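Local coordinates for uncharacterized N-acetyltransferase D2E76_00625 (Mycobacteroides abscessus, PDB 6YCA), which probably transfers acetyl groups from acetyl coenzyme A to amine substrates, as a GCN5-related N-acetyltransferase of the Eis type, but is unable to modify aminoglycosides, at residues 320-325 and 403-408; 331-336 and 343-348; 360-365 and 386-391; 377-382 and 397-402. All coordinates share one frame; numbering follows the deposited sequence.

Contact 1 (320-325 and 403-408); sequences AARTYT and FSTGTQ. With SO4 (sulfate ion), chain J.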
loop_
_atom_site.group_PDB
_atom_site.type_symbol
_atom_site.label_atom_id
_atom_site.label_comp_id
_atom_site.label_asym_id
_atom_site.label_seq_id
_atom_site.Cartn_x
_atom_site.Cartn_y
_atom_site.Cartn_z
ATOM N N ALA A 320 26.108 16.394 -41.308
ATOM C CA ALA A 320 27.458 16.158 -41.794
ATOM C C ALA A 320 28.396 15.721 -40.679
ATOM O O ALA A 320 29.391 15.040 -40.947
ATOM C CB ALA A 320 27.999 17.416 -42.473
ATOM N N ALA A 321 28.092 16.080 -39.431
ATOM C CA ALA A 321 28.987 15.770 -38.323
ATOM C C ALA A 321 28.908 14.321 -37.873
ATOM O O ALA A 321 29.844 13.844 -37.223
ATOM C CB ALA A 321 28.696 16.687 -37.136
ATOM N N ARG A 322 27.819 13.623 -38.179
ATOM C CA ARG A 322 27.659 12.222 -37.819
ATOM C C ARG A 322 28.081 11.323 -38.974
ATOM O O ARG A 322 28.227 11.761 -40.117
ATOM C CB ARG A 322 26.226 11.894 -37.387
ATOM C CG ARG A 322 25.196 11.871 -38.501
ATOM C CD ARG A 322 23.992 11.028 -38.092
ATOM N NE ARG A 322 24.285 9.596 -38.119
ATOM C CZ ARG A 322 23.447 8.646 -37.709
ATOM N NH1 ARG A 322 22.250 8.966 -37.232
ATOM N NH2 ARG A 322 23.806 7.368 -37.778
ATOM N N THR A 323 28.317 10.062 -38.646
ATOM C CA THR A 323 28.705 9.039 -39.603
ATOM C C THR A 323 27.526 8.159 -40.007
ATOM O O THR A 323 26.506 8.084 -39.319
ATOM C CB THR A 323 29.839 8.191 -39.029
ATOM O OG1 THR A 323 29.301 6.981 -38.479
ATOM C CG2 THR A 323 30.604 8.965 -37.986
ATOM N N TYR A 324 27.682 7.504 -41.157
ATOM C CA TYR A 324 26.664 6.632 -41.724
ATOM C C TYR A 324 27.331 5.368 -42.248
ATOM O O TYR A 324 28.559 5.258 -42.282
ATOM C CB TYR A 324 25.918 7.326 -42.869
ATOM C CG TYR A 324 25.341 8.673 -42.504
ATOM C CD1 TYR A 324 24.079 8.778 -41.935
ATOM C CD2 TYR A 324 26.060 9.841 -42.726
ATOM C CE1 TYR A 324 23.549 10.006 -41.597
ATOM C CE2 TYR A 324 25.536 11.076 -42.396
ATOM C CZ TYR A 324 24.281 11.151 -41.830
ATOM O OH TYR A 324 23.754 12.378 -41.494
ATOM N N THR A 325 26.509 4.409 -42.670
ATOM C CA THR A 325 27.026 3.176 -43.243
ATOM C C THR A 325 27.248 3.344 -44.744
ATOM O O THR A 325 26.745 4.273 -45.377
ATOM C CB THR A 325 26.070 2.013 -42.975
ATOM O OG1 THR A 325 24.815 2.269 -43.612
ATOM C CG2 THR A 325 25.841 1.836 -41.484
ATOM N N PHE A 403 21.313 5.199 -41.217
ATOM C CA PHE A 403 21.291 5.825 -39.900
ATOM C C PHE A 403 21.469 4.851 -38.739
ATOM O O PHE A 403 21.603 5.306 -37.598
ATOM C CB PHE A 403 19.986 6.606 -39.708
ATOM C CG PHE A 403 19.948 7.919 -40.434
ATOM C CD1 PHE A 403 19.862 7.964 -41.815
ATOM C CD2 PHE A 403 19.984 9.113 -39.730
ATOM C CE1 PHE A 403 19.824 9.172 -42.481
ATOM C CE2 PHE A 403 19.943 10.329 -40.391
ATOM C CZ PHE A 403 19.860 10.359 -41.768
ATOM N N SER A 404 21.474 3.543 -38.993
ATOM C CA SER A 404 21.493 2.561 -37.916
ATOM C C SER A 404 22.729 2.726 -37.038
ATOM O O SER A 404 23.810 3.087 -37.518
ATOM C CB SER A 404 21.485 1.150 -38.506
ATOM O OG SER A 404 22.670 0.892 -39.252
ATOM N N THR A 405 22.549 2.495 -35.735
ATOM C CA THR A 405 23.630 2.510 -34.756
ATOM C C THR A 405 23.524 1.281 -33.861
ATOM O O THR A 405 22.456 0.683 -33.715
ATOM C CB THR A 405 23.598 3.774 -33.882
ATOM O OG1 THR A 405 22.376 3.811 -33.136
ATOM C CG2 THR A 405 23.707 5.023 -34.735
ATOM N N GLY A 406 24.644 0.922 -33.237
ATOM C CA GLY A 406 24.690 -0.266 -32.408
ATOM C C GLY A 406 24.239 -0.057 -30.976
ATOM O O GLY A 406 23.812 -1.005 -30.309
ATOM N N THR A 407 24.324 1.177 -30.488
ATOM C CA THR A 407 23.968 1.498 -29.114
ATOM C C THR A 407 22.893 2.572 -29.095
ATOM O O THR A 407 22.895 3.483 -29.931
ATOM C CB THR A 407 25.188 1.990 -28.322
ATOM O OG1 THR A 407 25.701 3.189 -28.921
ATOM C CG2 THR A 407 26.280 0.925 -28.297
ATOM N N GLN A 408 21.980 2.460 -28.141
ATOM C CA GLN A 408 21.007 3.515 -27.939
ATOM C C GLN A 408 21.700 4.729 -27.323
ATOM O O GLN A 408 22.506 4.582 -26.396
ATOM C CB GLN A 408 19.895 3.033 -27.013
ATOM C CG GLN A 408 18.901 2.113 -27.693
ATOM C CD GLN A 408 17.994 2.854 -28.650
ATOM O OE1 GLN A 408 17.351 3.838 -28.278
ATOM N NE2 GLN A 408 17.944 2.394 -29.895
HETATM S S SO4 J . 27.672 2.577 -32.239
HETATM O O1 SO4 J . 28.427 3.244 -31.182
HETATM O O2 SO4 J . 27.652 1.139 -31.986
HETATM O O3 SO4 J . 28.300 2.834 -33.533
HETATM O O4 SO4 J . 26.307 3.090 -32.252
#
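The chain leaves one helix at 320-321 and runs on extended through 322-325, coming closest to the end of a second helix where the CA atoms of Tyr324 and Phe403 lie 5.7 Å apart. Arg322 makes the polar link. Its CG sits in the crowded position between backbone N and carbonyl carbon (chi1 72°) and the chain bends again at chi3, which folds the guanidinium back over its own segment. There NE and NH2 together grip Thr323 O side-on, NE at 2.9 Å, and this fixes the rotation of the group. NH2 also reaches across to Phe403 O at 3.0 Å, the donor standing above the carbonyl plane. Since Phe403 is the last helical residue before Ser404 departs, the positive group probably suits the negative end of that helix. Arg322 NH1 lies 3.4 Å from Phe403 CD2, but guanidinium and ring planes are steeply inclined, so the two do not stack. Tyr324 instead meets the Phe403 ring T-shaped: its edge, led by CE1, stands over the ring centre, with the planes at 69°. Farther along, Gly406 N and Thr407 N both donate to O4 of a sulfate, probably from the crystallisation liquor. Tyr324 OH turns back to Leu319 O in helix 315-321, while Thr325 OG1 bonds to Ala401 O in helix 395-403. Phe403 also pairs edge-to-face with Trp379 of helix 379-384, so the contact ties three helices of the sterol carrier protein-like domain together.

Contact 2 (331-336 and 343-348); sequences VIEVQD and AARFSV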
loop_
_atom_site.group_PDB
_atom_site.type_symbol
_atom_site.label_atom_id
_atom_site.label_comp_id
_atom_site.label_asym_id
_atom_site.label_seq_id
_atom_site.Cartn_x
_atom_site.Cartn_y
_atom_site.Cartn_z
ATOM N N VAL A 331 17.784 11.251 -50.068
ATOM C CA VAL A 331 17.455 12.672 -50.047
ATOM C C VAL A 331 16.308 12.885 -49.070
ATOM O O VAL A 331 15.232 12.294 -49.224
ATOM C CB VAL A 331 17.101 13.194 -51.447
ATOM C CG1 VAL A 331 16.768 14.679 -51.376
ATOM C CG2 VAL A 331 18.250 12.939 -52.408
ATOM N N ILE A 332 16.542 13.718 -48.060
ATOM C CA ILE A 332 15.570 13.996 -47.007
ATOM C C ILE A 332 15.106 15.439 -47.143
ATOM O O ILE A 332 15.924 16.365 -47.109
ATOM C CB ILE A 332 16.165 13.743 -45.613
ATOM C CG1 ILE A 332 16.704 12.317 -45.516
ATOM C CG2 ILE A 332 15.128 14.003 -44.545
ATOM C CD1 ILE A 332 17.380 12.011 -44.200
ATOM N N GLU A 333 13.799 15.635 -47.292
ATOM C CA GLU A 333 13.223 16.974 -47.286
ATOM C C GLU A 333 12.787 17.303 -45.862
ATOM O O GLU A 333 11.922 16.625 -45.296
ATOM C CB GLU A 333 12.045 17.074 -48.256
ATOM C CG GLU A 333 11.462 18.482 -48.377
ATOM C CD GLU A 333 10.317 18.575 -49.374
ATOM O OE1 GLU A 333 10.103 17.612 -50.137
ATOM O OE2 GLU A 333 9.624 19.612 -49.395
ATOM N N VAL A 334 13.384 18.345 -45.289
ATOM C CA VAL A 334 13.166 18.724 -43.899
ATOM C C VAL A 334 12.307 19.980 -43.862
ATOM O O VAL A 334 12.550 20.929 -44.620
ATOM C CB VAL A 334 14.504 18.954 -43.177
ATOM C CG1 VAL A 334 14.270 19.274 -41.706
ATOM C CG2 VAL A 334 15.404 17.737 -43.344
ATOM N N GLN A 335 11.301 19.980 -42.989
ATOM C CA GLN A 335 10.456 21.141 -42.753
ATOM C C GLN A 335 10.817 21.767 -41.415
ATOM O O GLN A 335 10.856 21.075 -40.393
ATOM C CB GLN A 335 8.975 20.773 -42.782
ATOM C CG GLN A 335 8.064 21.948 -42.478
ATOM C CD GLN A 335 6.627 21.686 -42.875
ATOM O OE1 GLN A 335 6.273 21.771 -44.055
ATOM N NE2 GLN A 335 5.787 21.365 -41.894
ATOM N N ASP A 336 11.062 23.075 -41.421
ATOM C CA ASP A 336 11.459 23.801 -40.220
ATOM C C ASP A 336 10.815 25.175 -40.261
ATOM O O ASP A 336 11.129 25.982 -41.138
ATOM C CB ASP A 336 12.983 23.922 -40.145
ATOM C CG ASP A 336 13.474 24.271 -38.757
ATOM O OD1 ASP A 336 12.723 24.927 -38.002
ATOM O OD2 ASP A 336 14.606 23.870 -38.415
ATOM N N ALA A 343 14.814 24.528 -43.915
ATOM C CA ALA A 343 13.796 24.007 -44.818
ATOM C C ALA A 343 14.372 23.807 -46.211
ATOM O O ALA A 343 14.350 24.724 -47.036
ATOM C CB ALA A 343 12.594 24.951 -44.872
ATOM N N ALA A 344 14.887 22.612 -46.482
ATOM C CA ALA A 344 15.521 22.306 -47.757
ATOM C C ALA A 344 15.574 20.789 -47.916
ATOM O O ALA A 344 14.992 20.045 -47.120
ATOM C CB ALA A 344 16.910 22.944 -47.835
ATOM N N ARG A 345 16.250 20.330 -48.965
ATOM C CA ARG A 345 16.461 18.911 -49.215
ATOM C C ARG A 345 17.946 18.607 -49.090
ATOM O O ARG A 345 18.775 19.312 -49.674
ATOM C CB ARG A 345 15.977 18.526 -50.613
ATOM C CG ARG A 345 14.484 18.685 -50.833
ATOM C CD ARG A 345 14.132 18.474 -52.296
ATOM N NE ARG A 345 12.729 18.770 -52.569
ATOM C CZ ARG A 345 12.173 18.698 -53.772
ATOM N NH1 ARG A 345 12.903 18.337 -54.820
ATOM N NH2 ARG A 345 10.889 18.988 -53.929
ATOM N N PHE A 346 18.280 17.563 -48.336
ATOM C CA PHE A 346 19.668 17.196 -48.082
ATOM C C PHE A 346 19.915 15.769 -48.541
ATOM O O PHE A 346 19.200 14.848 -48.131
ATOM C CB PHE A 346 20.007 17.300 -46.593
ATOM C CG PHE A 346 19.700 18.635 -45.993
ATOM C CD1 PHE A 346 20.583 19.688 -46.137
ATOM C CD2 PHE A 346 18.529 18.838 -45.284
ATOM C CE1 PHE A 346 20.303 20.920 -45.582
ATOM C CE2 PHE A 346 18.244 20.069 -44.726
ATOM C CZ PHE A 346 19.132 21.111 -44.874
ATOM N N SER A 347 20.929 15.589 -49.381
ATOM C CA SER A 347 21.395 14.265 -49.771
ATOM C C SER A 347 22.444 13.829 -48.756
ATOM O O SER A 347 23.536 14.402 -48.699
ATOM C CB SER A 347 21.989 14.310 -51.174
ATOM O OG SER A 347 22.631 13.089 -51.496
ATOM N N VAL A 348 22.116 12.825 -47.949
ATOM C CA VAL A 348 22.996 12.342 -46.892
ATOM C C VAL A 348 23.585 11.004 -47.317
ATOM O O VAL A 348 22.859 10.104 -47.757
ATOM C CB VAL A 348 22.281 12.254 -45.531
ATOM C CG1 VAL A 348 21.932 13.644 -45.041
ATOM C CG2 VAL A 348 21.031 11.403 -45.628
#
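Two straight backbone bonds join Ile332 and Phe346, the hydrogen-bonded pair of this antiparallel hairpin. Ile332 N donates to Phe346 O at 2.9 Å with an N-H...O angle of 171°, and Phe346 N returns a bond to Ile332 O; in both, the donor lies above the carbonyl plane. Val334 N meets Ala344 O at 3.0 Å, almost along the C=O axis, whereas the return bond from Ala344 N to Val334 O is weak. Glu333 and Arg345 form a non-hydrogen-bonded pair on one face of the sheet. Glu333 leaves with CG anti to the backbone N (chi1 -176°) and Arg345 is extended from CG to NE, so the chains run side by side and touch through their CG atoms. Their tips form only a long salt bridge, Glu333 OE1 to Arg345 NE at 3.8 Å, with the two planes turned 50° apart. Arg345 NH1 has a firmer partner in His358 O. On the other face, Val334 CG2 comes in the plane of the Phe346 ring and meets its edge at CD2, 3.8 Å away. Ile332 CD1 reaches Val348 CG2 at 4.0 Å on that same side, where helices 315-321 and 366-373 cover Phe346 and Val334. Asp336, past the strand, turns its carboxylate to Arg311. Backbone bonds thus set the register, and the face with Ile332, Val334 and Phe346 is apolar and helix-covered. The other is mixed, Glu333, Arg345 and Ser347 lying beside buried Val331, and its long ion pair probably adds only modest charge attraction.

Contact 3 (360-365 and 386-391); sequences PDISVD and GLVSAQ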
loop_
_atom_site.group_PDB
_atom_site.type_symbol
_atom_site.label_atom_id
_atom_site.label_comp_id
_atom_site.label_asym_id
_atom_site.label_seq_id
_atom_site.Cartn_x
_atom_site.Cartn_y
_atom_site.Cartn_z
ATOM N N PRO A 360 12.852 14.258 -53.262
ATOM C CA PRO A 360 13.262 13.631 -52.002
ATOM C C PRO A 360 12.759 12.201 -51.884
ATOM O O PRO A 360 11.759 11.803 -52.485
ATOM C CB PRO A 360 12.616 14.523 -50.940
ATOM C CG PRO A 360 11.414 15.078 -51.623
ATOM C CD PRO A 360 11.809 15.279 -53.056
ATOM N N ASP A 361 13.483 11.426 -51.084
ATOM C CA ASP A 361 13.046 10.089 -50.708
ATOM C C ASP A 361 12.215 10.087 -49.436
ATOM O O ASP A 361 11.431 9.157 -49.221
ATOM C CB ASP A 361 14.258 9.172 -50.503
ATOM C CG ASP A 361 14.999 8.887 -51.792
ATOM O OD1 ASP A 361 14.330 8.617 -52.814
ATOM O OD2 ASP A 361 16.247 8.941 -51.784
ATOM N N ILE A 362 12.384 11.095 -48.583
ATOM C CA ILE A 362 11.732 11.129 -47.276
ATOM C C ILE A 362 11.412 12.576 -46.922
ATOM O O ILE A 362 12.208 13.482 -47.186
ATOM C CB ILE A 362 12.645 10.472 -46.218
ATOM C CG1 ILE A 362 12.555 8.954 -46.310
ATOM C CG2 ILE A 362 12.289 10.931 -44.814
ATOM C CD1 ILE A 362 13.488 8.266 -45.394
ATOM N N SER A 363 10.239 12.794 -46.328
ATOM C CA SER A 363 9.835 14.101 -45.825
ATOM C C SER A 363 9.564 13.973 -44.334
ATOM O O SER A 363 8.886 13.036 -43.903
ATOM C CB SER A 363 8.583 14.618 -46.541
ATOM O OG SER A 363 8.859 14.977 -47.886
ATOM N N VAL A 364 10.126 14.889 -43.546
ATOM C CA VAL A 364 9.997 14.837 -42.095
ATOM C C VAL A 364 10.180 16.255 -41.571
ATOM O O VAL A 364 10.906 17.059 -42.163
ATOM C CB VAL A 364 11.033 13.842 -41.510
ATOM C CG1 VAL A 364 12.322 13.893 -42.308
ATOM C CG2 VAL A 364 11.289 14.074 -40.045
ATOM N N ASP A 365 9.517 16.567 -40.458
ATOM C CA ASP A 365 9.746 17.838 -39.783
ATOM C C ASP A 365 10.988 17.766 -38.898
ATOM O O ASP A 365 11.421 16.691 -38.476
ATOM C CB ASP A 365 8.518 18.259 -38.968
ATOM C CG ASP A 365 8.222 17.314 -37.817
ATOM O OD1 ASP A 365 8.567 16.118 -37.920
ATOM O OD2 ASP A 365 7.623 17.762 -36.818
ATOM N N GLY A 386 3.266 8.144 -38.126
ATOM C CA GLY A 386 2.745 9.175 -38.998
ATOM C C GLY A 386 3.555 10.445 -39.035
ATOM O O GLY A 386 3.024 11.493 -39.410
ATOM N N LEU A 387 4.824 10.388 -38.644
ATOM C CA LEU A 387 5.693 11.554 -38.637
ATOM C C LEU A 387 6.699 11.539 -39.773
ATOM O O LEU A 387 7.518 12.457 -39.864
ATOM C CB LEU A 387 6.423 11.688 -37.292
ATOM C CG LEU A 387 5.556 11.941 -36.059
ATOM C CD1 LEU A 387 6.369 11.819 -34.788
ATOM C CD2 LEU A 387 4.910 13.310 -36.141
ATOM N N VAL A 388 6.660 10.525 -40.637
ATOM C CA VAL A 388 7.582 10.405 -41.763
ATOM C C VAL A 388 6.794 9.987 -42.997
ATOM O O VAL A 388 5.966 9.073 -42.933
ATOM C CB VAL A 388 8.718 9.398 -41.482
ATOM C CG1 VAL A 388 9.623 9.264 -42.695
ATOM C CG2 VAL A 388 9.528 9.828 -40.273
ATOM N N SER A 389 7.045 10.665 -44.112
ATOM C CA SER A 389 6.417 10.374 -45.392
ATOM C C SER A 389 7.479 9.858 -46.353
ATOM O O SER A 389 8.499 10.524 -46.569
ATOM C CB SER A 389 5.789 11.648 -45.958
ATOM O OG SER A 389 5.320 11.443 -47.278
ATOM N N ALA A 390 7.244 8.679 -46.930
ATOM C CA ALA A 390 8.200 8.080 -47.851
ATOM C C ALA A 390 7.698 8.239 -49.281
ATOM O O ALA A 390 6.496 8.139 -49.541
ATOM C CB ALA A 390 8.423 6.604 -47.521
ATOM N N GLN A 391 8.621 8.521 -50.206
ATOM C CA GLN A 391 8.286 8.731 -51.611
ATOM C C GLN A 391 8.699 7.603 -52.541
ATOM O O GLN A 391 8.256 7.592 -53.693
ATOM C CB GLN A 391 8.933 10.025 -52.133
ATOM C CG GLN A 391 8.214 11.302 -51.748
ATOM C CD GLN A 391 8.435 11.677 -50.292
ATOM O OE1 GLN A 391 9.282 11.092 -49.611
ATOM N NE2 GLN A 391 7.674 12.647 -49.807
#
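The flat groups that matter are peptide planes; no aromatic ring belongs to either segment. Ser363 O and Ser389 O each receive the other residue's N-H in the carbonyl plane, Ser363 N to Ser389 O at 2.9 Å and Ser389 N to Ser363 O at 3.0 Å. At Asp361 O the donor, Gln391 N, comes instead from above the plane, 46° out of it, as the pairing runs off the end of strand 388-390. Between these bonds Ile362 CA adds a CA-H...O contact to Ser389 O, 3.4 Å long, in the non-hydrogen-bonded pairing with Ala390. One face of this antiparallel pair carries Ile362, Val364, Val388 and Ala390. There Ile362 CG2, anti to the backbone N, crosses obliquely to Val388 CG1, likewise anti to its N, at 3.8 Å. The other face carries Ser363 and Ser389, whose CB atoms lie 4.1 Å apart. The ends are shaped by helices: Asp365 is the N-cap of helix 366-373 and pairs its carboxylate with Arg144, while Gly386, with positive phi, closes helix 379-384 in a Schellman motif. Strand 362-365 bonds on its other side to strand 330-335, leaving 388-390 at the sheet margin within this chain, and the apolar face rests on helices 379-384 and 395-403 through Trp379, Leu382, Ile396 and Ala399.

Contact 4 (377-382 and 397-402); sequences NTWTRL and RAADAL. With SO4 (sulfate ion), chain B.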
loop_
_atom_site.group_PDB
_atom_site.type_symbol
_atom_site.label_atom_id
_atom_site.label_comp_id
_atom_site.label_asym_id
_atom_site.label_seq_id
_atom_site.Cartn_x
_atom_site.Cartn_y
_atom_site.Cartn_z
ATOM N N ASN A 377 15.880 6.447 -32.368
ATOM C CA ASN A 377 14.657 6.067 -33.057
ATOM C C ASN A 377 15.021 5.719 -34.489
ATOM O O ASN A 377 16.043 6.165 -35.018
ATOM C CB ASN A 377 13.624 7.197 -33.060
ATOM C CG ASN A 377 13.109 7.520 -31.675
ATOM O OD1 ASN A 377 12.100 6.973 -31.226
ATOM N ND2 ASN A 377 13.801 8.419 -30.988
ATOM N N THR A 378 14.172 4.922 -35.120
ATOM C CA THR A 378 14.378 4.550 -36.508
ATOM C C THR A 378 13.302 5.178 -37.379
ATOM O O THR A 378 12.259 5.628 -36.897
ATOM C CB THR A 378 14.375 3.028 -36.683
ATOM O OG1 THR A 378 13.104 2.498 -36.284
ATOM C CG2 THR A 378 15.471 2.403 -35.846
ATOM N N TRP A 379 13.571 5.202 -38.682
ATOM C CA TRP A 379 12.612 5.778 -39.613
ATOM C C TRP A 379 11.346 4.935 -39.703
ATOM O O TRP A 379 10.256 5.484 -39.896
ATOM C CB TRP A 379 13.254 5.937 -40.988
ATOM C CG TRP A 379 14.364 6.935 -41.005
ATOM C CD1 TRP A 379 15.703 6.672 -40.963
ATOM C CD2 TRP A 379 14.237 8.360 -41.068
ATOM N NE1 TRP A 379 16.419 7.846 -40.996
ATOM C CE2 TRP A 379 15.542 8.898 -41.061
ATOM C CE3 TRP A 379 13.146 9.235 -41.131
ATOM C CZ2 TRP A 379 15.786 10.270 -41.114
ATOM C CZ3 TRP A 379 13.391 10.599 -41.180
ATOM C CH2 TRP A 379 14.701 11.102 -41.173
ATOM N N THR A 380 11.463 3.612 -39.546
ATOM C CA THR A 380 10.285 2.757 -39.658
ATOM C C THR A 380 9.282 3.063 -38.563
ATOM O O THR A 380 8.078 3.161 -38.823
ATOM C CB THR A 380 10.681 1.285 -39.595
ATOM O OG1 THR A 380 11.757 1.033 -40.506
ATOM C CG2 THR A 380 9.494 0.413 -39.968
ATOM N N ARG A 381 9.752 3.218 -37.328
ATOM C CA ARG A 381 8.814 3.439 -36.235
ATOM C C ARG A 381 8.216 4.836 -36.282
ATOM O O ARG A 381 7.034 5.011 -35.970
ATOM C CB ARG A 381 9.467 3.127 -34.894
ATOM C CG ARG A 381 9.787 1.649 -34.722
ATOM C CD ARG A 381 8.535 0.803 -34.856
ATOM N NE ARG A 381 8.778 -0.593 -34.504
ATOM C CZ ARG A 381 7.903 -1.574 -34.698
ATOM N NH1 ARG A 381 6.722 -1.311 -35.244
ATOM N NH2 ARG A 381 8.209 -2.819 -34.351
ATOM N N LEU A 382 8.995 5.835 -36.698
ATOM C CA LEU A 382 8.430 7.171 -36.836
ATOM C C LEU A 382 7.466 7.239 -38.014
ATOM O O LEU A 382 6.459 7.954 -37.956
ATOM C CB LEU A 382 9.540 8.217 -36.952
ATOM C CG LEU A 382 10.247 8.522 -35.626
ATOM C CD1 LEU A 382 11.166 9.709 -35.765
ATOM C CD2 LEU A 382 9.254 8.746 -34.502
ATOM N N ARG A 397 13.599 1.742 -45.558
ATOM C CA ARG A 397 14.652 0.800 -45.175
ATOM C C ARG A 397 16.041 1.303 -45.547
ATOM O O ARG A 397 16.996 1.115 -44.783
ATOM C CB ARG A 397 14.413 -0.643 -45.641
ATOM C CG ARG A 397 13.273 -1.371 -44.935
ATOM C CD ARG A 397 13.248 -2.850 -45.317
ATOM N NE ARG A 397 12.263 -3.613 -44.548
ATOM C CZ ARG A 397 10.997 -3.775 -44.917
ATOM N NH1 ARG A 397 10.576 -3.219 -46.046
ATOM N NH2 ARG A 397 10.156 -4.481 -44.169
ATOM N N ALA A 398 16.171 1.948 -46.709
ATOM C CA ALA A 398 17.462 2.501 -47.118
ATOM C C ALA A 398 17.935 3.584 -46.154
ATOM O O ALA A 398 19.133 3.687 -45.861
ATOM C CB ALA A 398 17.378 3.051 -48.543
ATOM N N ALA A 399 17.015 4.423 -45.683
ATOM C CA ALA A 399 17.388 5.435 -44.705
ATOM C C ALA A 399 17.796 4.790 -43.392
ATOM O O ALA A 399 18.779 5.207 -42.765
ATOM C CB ALA A 399 16.233 6.401 -44.476
ATOM N N ASP A 400 17.048 3.769 -42.959
ATOM C CA ASP A 400 17.398 3.061 -41.732
ATOM C C ASP A 400 18.734 2.337 -41.854
ATOM O O ASP A 400 19.469 2.222 -40.864
ATOM C CB ASP A 400 16.286 2.088 -41.326
ATOM C CG ASP A 400 15.165 2.767 -40.555
ATOM O OD1 ASP A 400 15.452 3.720 -39.802
ATOM O OD2 ASP A 400 14.002 2.324 -40.679
ATOM N N ALA A 401 19.068 1.846 -43.053
ATOM C CA ALA A 401 20.368 1.215 -43.252
ATOM C C ALA A 401 21.499 2.215 -43.044
ATOM O O ALA A 401 22.550 1.873 -42.487
ATOM C CB ALA A 401 20.442 0.582 -44.639
ATOM N N LEU A 402 21.291 3.463 -43.476
ATOM C CA LEU A 402 22.313 4.494 -43.328
ATOM C C LEU A 402 22.443 4.940 -41.878
ATOM O O LEU A 402 23.557 5.058 -41.352
ATOM C CB LEU A 402 21.967 5.693 -44.210
ATOM C CG LEU A 402 22.261 5.572 -45.705
ATOM C CD1 LEU A 402 21.742 6.790 -46.455
ATOM C CD2 LEU A 402 23.750 5.375 -45.949
HETATM S S SO4 B . 13.036 -4.115 -40.554
HETATM O O1 SO4 B . 14.289 -4.835 -40.795
HETATM O O2 SO4 B . 12.782 -4.032 -39.119
HETATM O O3 SO4 B . 13.107 -2.768 -41.116
HETATM O O4 SO4 B . 11.927 -4.818 -41.195
#
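Hydrogen bonding centres on a single carboxylate, that of Asp400, set with CG beside its backbone N and anti to the carbonyl carbon (chi1 -83°). OD1 takes Trp379 N on its syn lone pair at 2.6 Å. OD2 accepts the Thr380 hydroxyl, OG1 to OD2 at 2.6 Å, met nearly along the C-O axis, and a weak bond from Thr380 N. Thr378, the N-cap residue, only brings its CB against Asp400 OD1, at 3.4 Å; its OG1 bonds to Gly406 O of the second subunit. The apolar part belongs to Trp379. Ala399 CB lies over one face of the indole in a CH-pi contact, 3.8 Å from the centroid of the five-membered ring and 23° off its normal. Asp400 OD1 sits at the edge of the same ring system, near its plane, beside CD1 at 3.2 Å, with carboxylate and ring planes inclined by 43°. The Trp379 side chain also packs against Ile362, Val364, Leu369 and Val388. Ionic contact is slight: Arg397, extended from CG to NE, gives a weak bond from NH2 to O4 of a sulfate, at 3.5 Å, and that ion is also bonded to Thr407 OG1 of the second subunit. With both carboxylate oxygens engaged by the first turn of helix 379-384, Asp400 joins the start of that helix to the flank of helix 395-403, and the positive helix end would probably favour its ionised form.

In the fold
All four contacts lie in the sterol carrier protein-like domain, on one side of the chain's centre. Contacts 2 and 3 supply four of the five strands of its small mixed sheet, their centres about 10 Å apart, and meet where strand 330-335 runs parallel to 362-365. Contact 4 joins the helices before and after strand 388-390, so its segments alternate along the chain with those of contact 3. Contact 1 brackets the other three in sequence, and its centre is about 11 Å from that of contact 4, to which Thr325 is bonded through Leu402 O. Ile332, Ile362 and Val364 are among the sheet residues that pack against Trp379, Ala399 and Phe403 of the helices. Contacts 1, 3 and 4 also touch the second subunit, so the domain contributes to the assembly.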